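Local structure of transmembrane oligosaccharyl transferase (Archaeoglobus fulgidus, 3WAJ) at residues R53-E56 with N57-N61; I260-P263 with F264-Y268. The protein is an archaeal membrane protein of the oligosaccharyl transferase STT3 family, with a helical transmembrane region and a large soluble C-terminal part. All coordinates share one frame; numbering follows the deposited sequence.

Interaction 1 (R53-E56 with N57-N61); sequences RLIE and NTIHN
The carbonyl oxygen L54 O takes two bonds from one residue, T58. The hydroxyl T58 OG1 gives its hydrogen to L54 O at 2.7 Å, coming in well above the carbonyl plane, while the amide T58 N reaches L54 O at 2.8 Å almost in line with the C=O bond. OG1 can do this because it lies beside its own backbone N (chi1 -56°), which turns the hydroxyl back along the helix. The chain here is the last two turns of helix 47-60, and the i to i+4 ladder continues with I59 N to I55 O at 2.7 Å and H60 N to E56 O at 3.2 Å. On one flank, I55 CG2 touches I59 CD1 at 4.0 Å, next to S91 of helix 84-96. On another, R53 and N57 run side by side and point the same way, their guanidinium and amide planes perpendicular, with R53 NH1 3.7 Å from N57 CB. R53 NH1 and N57 ND2 both bond Y524 O; R53 NH2 bonds Y528 OH, and R53 NE forms salt bridges with E558 and D69. Where the helix stops, N61 ND2 bends back to N57 O and N57 OD1 in two weak bonds.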
ATOM      1  N   ARG A  53      -4.517  -3.882 -13.102  1.00 29.87           N
ATOM      2  CA  ARG A  53      -5.948  -4.092 -13.282  1.00 30.78           C
ATOM      3  C   ARG A  53      -6.533  -2.985 -14.174  1.00 34.07           C
ATOM      4  O   ARG A  53      -7.300  -3.261 -15.102  1.00 35.76           O
ATOM      5  CB  ARG A  53      -6.655  -4.154 -11.912  1.00 31.06           C
ATOM      6  CG  ARG A  53      -8.191  -4.287 -11.935  1.00 27.29           C
ATOM      7  CD  ARG A  53      -8.931  -2.939 -12.233  1.00 22.36           C
ATOM      8  NE  ARG A  53     -10.379  -3.130 -12.172  1.00 27.84           N
ATOM      9  CZ  ARG A  53     -11.083  -3.755 -13.112  1.00 31.40           C
ATOM     10  NH1 ARG A  53     -10.478  -4.207 -14.201  1.00 31.99           N
ATOM     11  NH2 ARG A  53     -12.389  -3.912 -12.969  1.00 28.77           N
ATOM     12  N   LEU A  54      -6.173  -1.742 -13.877  1.00 34.42           N
ATOM     13  CA  LEU A  54      -6.685  -0.606 -14.634  1.00 37.69           C
ATOM     14  C   LEU A  54      -6.168  -0.594 -16.080  1.00 39.56           C
ATOM     15  O   LEU A  54      -6.935  -0.365 -17.012  1.00 36.76           O
ATOM     16  CB  LEU A  54      -6.349   0.713 -13.943  1.00 29.36           C
ATOM     17  CG  LEU A  54      -7.005   0.982 -12.594  1.00 29.05           C
ATOM     18  CD1 LEU A  54      -6.554   2.378 -12.058  1.00 19.60           C
ATOM     19  CD2 LEU A  54      -8.516   0.903 -12.723  1.00 25.99           C
ATOM     20  N   ILE A  55      -4.871  -0.831 -16.262  1.00 39.30           N
ATOM     21  CA  ILE A  55      -4.263  -0.755 -17.588  1.00 38.76           C
ATOM     22  C   ILE A  55      -4.855  -1.822 -18.542  1.00 39.74           C
ATOM     23  O   ILE A  55      -5.169  -1.544 -19.689  1.00 42.85           O
ATOM     24  CB  ILE A  55      -2.720  -0.834 -17.493  1.00 33.37           C
ATOM     25  CG1 ILE A  55      -2.170   0.476 -16.927  1.00 31.95           C
ATOM     26  CG2 ILE A  55      -2.088  -1.124 -18.860  1.00 31.43           C
ATOM     27  CD1 ILE A  55      -0.715   0.409 -16.461  1.00 30.51           C
ATOM     28  N   GLU A  56      -5.018  -3.035 -18.036  1.00 40.28           N
ATOM     29  CA  GLU A  56      -5.668  -4.122 -18.755  1.00 45.43           C
ATOM     30  C   GLU A  56      -7.077  -3.721 -19.209  1.00 49.73           C
ATOM     31  O   GLU A  56      -7.467  -3.937 -20.355  1.00 53.31           O
ATOM     32  CB  GLU A  56      -5.757  -5.328 -17.818  1.00 43.38           C
ATOM     33  CG  GLU A  56      -5.918  -6.691 -18.483  1.00 53.32           C
ATOM     34  CD  GLU A  56      -5.449  -7.828 -17.575  1.00 63.85           C
ATOM     35  OE1 GLU A  56      -5.038  -7.547 -16.432  1.00 72.47           O
ATOM     36  OE2 GLU A  56      -5.478  -8.999 -17.993  1.00 69.54           O
ATOM     37  N   ASN A  57      -7.844  -3.144 -18.295  1.00 44.86           N
ATOM     38  CA  ASN A  57      -9.192  -2.700 -18.610  1.00 42.42           C
ATOM     39  C   ASN A  57      -9.180  -1.527 -19.603  1.00 47.83           C
ATOM     40  O   ASN A  57     -10.014  -1.443 -20.504  1.00 53.00           O
ATOM     41  CB  ASN A  57      -9.929  -2.310 -17.322  1.00 35.52           C
ATOM     42  CG  ASN A  57     -11.324  -1.835 -17.584  1.00 39.08           C
ATOM     43  OD1 ASN A  57     -11.518  -0.760 -18.152  1.00 44.36           O
ATOM     44  ND2 ASN A  57     -12.316  -2.625 -17.172  1.00 38.64           N
ATOM     45  N   THR A  58      -8.231  -0.620 -19.427  1.00 43.62           N
ATOM     46  CA  THR A  58      -8.110   0.532 -20.304  1.00 43.83           C
ATOM     47  C   THR A  58      -7.670   0.108 -21.703  1.00 47.45           C
ATOM     48  O   THR A  58      -8.164   0.632 -22.700  1.00 43.65           O
ATOM     49  CB  THR A  58      -7.109   1.529 -19.748  1.00 41.36           C
ATOM     50  OG1 THR A  58      -7.497   1.892 -18.415  1.00 39.90           O
ATOM     51  CG2 THR A  58      -7.049   2.771 -20.636  1.00 36.35           C
ATOM     52  N   ILE A  59      -6.740  -0.844 -21.775  1.00 44.60           N
ATOM     53  CA  ILE A  59      -6.303  -1.334 -23.070  1.00 49.80           C
ATOM     54  C   ILE A  59      -7.521  -1.857 -23.829  1.00 54.06           C
ATOM     55  O   ILE A  59      -7.761  -1.470 -24.972  1.00 53.26           O
ATOM     56  CB  ILE A  59      -5.215  -2.418 -22.965  1.00 45.80           C
ATOM     57  CG1 ILE A  59      -3.847  -1.801 -22.607  1.00 44.12           C
ATOM     58  CG2 ILE A  59      -5.097  -3.160 -24.281  1.00 41.15           C
ATOM     59  CD1 ILE A  59      -2.707  -2.852 -22.404  1.00 44.51           C
ATOM     60  N   HIS A  60      -8.309  -2.699 -23.166  1.00 53.19           N
ATOM     61  CA  HIS A  60      -9.511  -3.265 -23.762  1.00 46.04           C
ATOM     62  C   HIS A  60     -10.503  -2.209 -24.267  1.00 50.02           C
ATOM     63  O   HIS A  60     -11.094  -2.378 -25.332  1.00 48.69           O
ATOM     64  CB  HIS A  60     -10.208  -4.184 -22.769  1.00 42.10           C
ATOM     65  CG  HIS A  60     -11.377  -4.918 -23.353  1.00 46.62           C
ATOM     66  ND1 HIS A  60     -11.241  -6.102 -24.043  1.00 48.62           N
ATOM     67  CD2 HIS A  60     -12.699  -4.627 -23.351  1.00 46.23           C
ATOM     68  CE1 HIS A  60     -12.434  -6.518 -24.433  1.00 51.84           C
ATOM     69  NE2 HIS A  60     -13.335  -5.638 -24.030  1.00 49.67           N
ATOM     70  N   ASN A  61     -10.693  -1.140 -23.497  1.00 46.15           N
ATOM     71  CA  ASN A  61     -11.667  -0.104 -23.832  1.00 41.63           C
ATOM     72  C   ASN A  61     -11.020   1.158 -24.443  1.00 47.03           C
ATOM     73  O   ASN A  61     -11.578   2.264 -24.375  1.00 51.26           O
ATOM     74  CB  ASN A  61     -12.478   0.278 -22.588  1.00 42.72           C
ATOM     75  CG  ASN A  61     -13.206  -0.903 -21.978  1.00 48.98           C
ATOM     76  OD1 ASN A  61     -14.147  -1.442 -22.574  1.00 51.58           O
ATOM     77  ND2 ASN A  61     -12.794  -1.297 -20.768  1.00 47.19           N
TER

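Interaction 2 (I260-P263 with F264-Y268); sequences IYLP and FAFNY
The ring of F264 has P263 CB over one face, a CH-pi contact of 4.2 Å from CB to the ring centroid and 22° off the ring normal, displaced toward the rim. At its edge, in the ring plane, sits I260 O, 3.5 Å from F264 CE2; Y261 O also lies near that plane, beside CD2. The rim hydrogens of the phenyl group thus face two carbonyl oxygens of the last part of helix 243-261, as the chain runs on toward helix 278-303. It does so through two overlapping beta turns, the second of type I, closed by F264 N to Y261 O at 2.8 Å and A265 N to L262 O at 3.2 Å. The second bond is straight at the hydrogen (166°), although its donor stands far above the carbonyl plane of L262.

The methyl group of A265 serves two rings. It meets the Y261 ring obliquely, CB to CE2 3.7 Å, and lies over one face of the F266 ring, again toward the rim. With chi1 at -177°, CG of Y261 points opposite its own amide nitrogen, and the ring is carried alongside A265; its hydroxyl is hydrogen-bonded to S277 O just before helix 278-303. L281 of that helix touches Y261, L262 and A265, whereas L213 of helix 199-214 packs on I260 and F264. Farther out, L262 CD1 comes within 4.0 Å of F266 CE2, the two side chains passing at a slant.

Beyond the second turn, N267 ND2 makes a weak hydrogen bond to F264 O. A water joins P263 O and F266 N, donating to P263 O at 2.6 Å and accepting from F266 N at 3.0 Å.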
ATOM      1  N   ILE A 260      -4.960  20.993 -19.908  1.00 51.08           N
ATOM      2  CA  ILE A 260      -4.557  19.595 -19.871  1.00 53.08           C
ATOM      3  C   ILE A 260      -5.371  18.818 -18.836  1.00 51.79           C
ATOM      4  O   ILE A 260      -5.729  17.660 -19.048  1.00 51.45           O
ATOM      5  CB  ILE A 260      -3.060  19.490 -19.573  1.00 49.90           C
ATOM      6  CG1 ILE A 260      -2.292  20.127 -20.719  1.00 53.86           C
ATOM      7  CG2 ILE A 260      -2.628  18.033 -19.356  1.00 44.02           C
ATOM      8  CD1 ILE A 260      -0.877  20.383 -20.389  1.00 60.28           C
ATOM      9  N   TYR A 261      -5.676  19.466 -17.719  1.00 48.31           N
ATOM     10  CA  TYR A 261      -6.440  18.819 -16.672  1.00 44.50           C
ATOM     11  C   TYR A 261      -7.899  18.668 -17.063  1.00 47.33           C
ATOM     12  O   TYR A 261      -8.549  17.683 -16.696  1.00 50.00           O
ATOM     13  CB  TYR A 261      -6.347  19.614 -15.370  1.00 37.36           C
ATOM     14  CG  TYR A 261      -7.064  18.926 -14.242  1.00 34.33           C
ATOM     15  CD1 TYR A 261      -6.545  17.780 -13.671  1.00 35.69           C
ATOM     16  CD2 TYR A 261      -8.268  19.405 -13.770  1.00 38.76           C
ATOM     17  CE1 TYR A 261      -7.203  17.132 -12.642  1.00 43.02           C
ATOM     18  CE2 TYR A 261      -8.942  18.766 -12.743  1.00 43.72           C
ATOM     19  CZ  TYR A 261      -8.404  17.631 -12.180  1.00 46.03           C
ATOM     20  OH  TYR A 261      -9.072  17.005 -11.152  1.00 46.53           O
ATOM     21  N   LEU A 262      -8.388  19.663 -17.805  1.00 45.19           N
ATOM     22  CA  LEU A 262      -9.809  19.842 -18.120  1.00 41.73           C
ATOM     23  C   LEU A 262     -10.601  18.585 -18.518  1.00 43.55           C
ATOM     24  O   LEU A 262     -11.700  18.368 -18.000  1.00 47.68           O
ATOM     25  CB  LEU A 262      -9.988  20.939 -19.173  1.00 43.29           C
ATOM     26  CG  LEU A 262     -11.409  21.283 -19.609  1.00 38.58           C
ATOM     27  CD1 LEU A 262     -12.238  21.631 -18.381  1.00 40.66           C
ATOM     28  CD2 LEU A 262     -11.389  22.458 -20.598  1.00 42.05           C
ATOM     29  N   PRO A 263     -10.061  17.761 -19.432  1.00 40.92           N
ATOM     30  CA  PRO A 263     -10.839  16.575 -19.815  1.00 48.92           C
ATOM     31  C   PRO A 263     -11.129  15.619 -18.661  1.00 49.69           C
ATOM     32  O   PRO A 263     -12.059  14.808 -18.767  1.00 48.64           O
ATOM     33  CB  PRO A 263      -9.928  15.875 -20.836  1.00 47.39           C
ATOM     34  CG  PRO A 263      -9.102  16.949 -21.410  1.00 46.54           C
ATOM     35  CD  PRO A 263      -8.872  17.939 -20.292  1.00 45.05           C
ATOM     36  N   PHE A 264     -10.357  15.707 -17.581  1.00 46.83           N
ATOM     37  CA  PHE A 264     -10.483  14.730 -16.501  1.00 49.24           C
ATOM     38  C   PHE A 264     -11.169  15.298 -15.264  1.00 47.80           C
ATOM     39  O   PHE A 264     -11.394  14.586 -14.280  1.00 48.62           O
ATOM     40  CB  PHE A 264      -9.109  14.173 -16.146  1.00 44.43           C
ATOM     41  CG  PHE A 264      -8.312  13.748 -17.345  1.00 44.15           C
ATOM     42  CD1 PHE A 264      -8.404  12.445 -17.832  1.00 42.35           C
ATOM     43  CD2 PHE A 264      -7.471  14.649 -17.991  1.00 48.21           C
ATOM     44  CE1 PHE A 264      -7.657  12.044 -18.946  1.00 39.46           C
ATOM     45  CE2 PHE A 264      -6.719  14.260 -19.105  1.00 45.84           C
ATOM     46  CZ  PHE A 264      -6.821  12.956 -19.587  1.00 39.19           C
ATOM     47  N   ALA A 265     -11.526  16.574 -15.344  1.00 36.19           N
ATOM     48  CA  ALA A 265     -12.040  17.314 -14.198  1.00 38.48           C
ATOM     49  C   ALA A 265     -13.349  16.769 -13.675  1.00 39.32           C
ATOM     50  O   ALA A 265     -13.700  17.013 -12.532  1.00 44.49           O
ATOM     51  CB  ALA A 265     -12.183  18.819 -14.539  1.00 37.86           C
ATOM     52  N   PHE A 266     -14.083  16.040 -14.507  1.00 48.01           N
ATOM     53  CA  PHE A 266     -15.466  15.697 -14.176  1.00 47.12           C
ATOM     54  C   PHE A 266     -15.723  14.208 -14.017  1.00 52.39           C
ATOM     55  O   PHE A 266     -16.705  13.678 -14.552  1.00 56.73           O
ATOM     56  CB  PHE A 266     -16.392  16.293 -15.239  1.00 48.50           C
ATOM     57  CG  PHE A 266     -16.167  17.753 -15.457  1.00 45.28           C
ATOM     58  CD1 PHE A 266     -16.695  18.682 -14.572  1.00 42.11           C
ATOM     59  CD2 PHE A 266     -15.394  18.197 -16.521  1.00 48.53           C
ATOM     60  CE1 PHE A 266     -16.472  20.041 -14.758  1.00 47.01           C
ATOM     61  CE2 PHE A 266     -15.169  19.547 -16.716  1.00 50.93           C
ATOM     62  CZ  PHE A 266     -15.709  20.473 -15.831  1.00 48.58           C
ATOM     63  N   ASN A 267     -14.851  13.545 -13.263  1.00 44.70           N
ATOM     64  CA  ASN A 267     -14.922  12.099 -13.108  1.00 39.44           C
ATOM     65  C   ASN A 267     -15.275  11.705 -11.687  1.00 45.49           C
ATOM     66  O   ASN A 267     -15.408  10.520 -11.364  1.00 42.57           O
ATOM     67  CB  ASN A 267     -13.601  11.467 -13.541  1.00 40.76           C
ATOM     68  CG  ASN A 267     -13.458  11.429 -15.039  1.00 43.49           C
ATOM     69  OD1 ASN A 267     -14.382  11.021 -15.738  1.00 50.71           O
ATOM     70  ND2 ASN A 267     -12.316  11.876 -15.546  1.00 38.63           N
ATOM     71  N   TYR A 268     -15.455  12.718 -10.846  1.00 44.74           N
ATOM     72  CA  TYR A 268     -15.850  12.500  -9.464  1.00 46.75           C
ATOM     73  C   TYR A 268     -16.997  13.434  -9.083  1.00 49.28           C
ATOM     74  O   TYR A 268     -16.902  14.635  -9.288  1.00 43.84           O
ATOM     75  CB  TYR A 268     -14.660  12.734  -8.538  1.00 37.15           C
ATOM     76  CG  TYR A 268     -14.909  12.287  -7.131  1.00 33.11           C
ATOM     77  CD1 TYR A 268     -15.191  13.203  -6.134  1.00 39.69           C
ATOM     78  CD2 TYR A 268     -14.870  10.939  -6.799  1.00 37.31           C
ATOM     79  CE1 TYR A 268     -15.420  12.795  -4.831  1.00 37.97           C
ATOM     80  CE2 TYR A 268     -15.097  10.515  -5.514  1.00 40.93           C
ATOM     81  CZ  TYR A 268     -15.374  11.451  -4.527  1.00 43.95           C
ATOM     82  OH  TYR A 268     -15.595  11.036  -3.232  1.00 47.97           O
TER
HETATM   83  O   HOH W   1     -14.148  14.836 -17.276  1.00 48.47           O

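Overall arrangement
Interaction 1 comes first along the chain and closes about 200 residues before interaction 2 opens. Both lie in the STT3 N-terminal region: residues 53-61 finish helix 47-60, and residues 260-268 lead out of helix 243-261. Their centres are 19 Å apart and their nearest atoms about 9 Å, without touching. Interaction 1 is largely buried and bonded to Y524, Q526, Y528 and E558, far along the sequence, whereas interaction 2 is partly exposed and packs against helices 199-214 and 278-303. Helix 47-60 carries the zinc ligand D47 at its start and interaction 1 at its other end; the L54 side chain, about 12 Å from the zinc ion, is no part of that site.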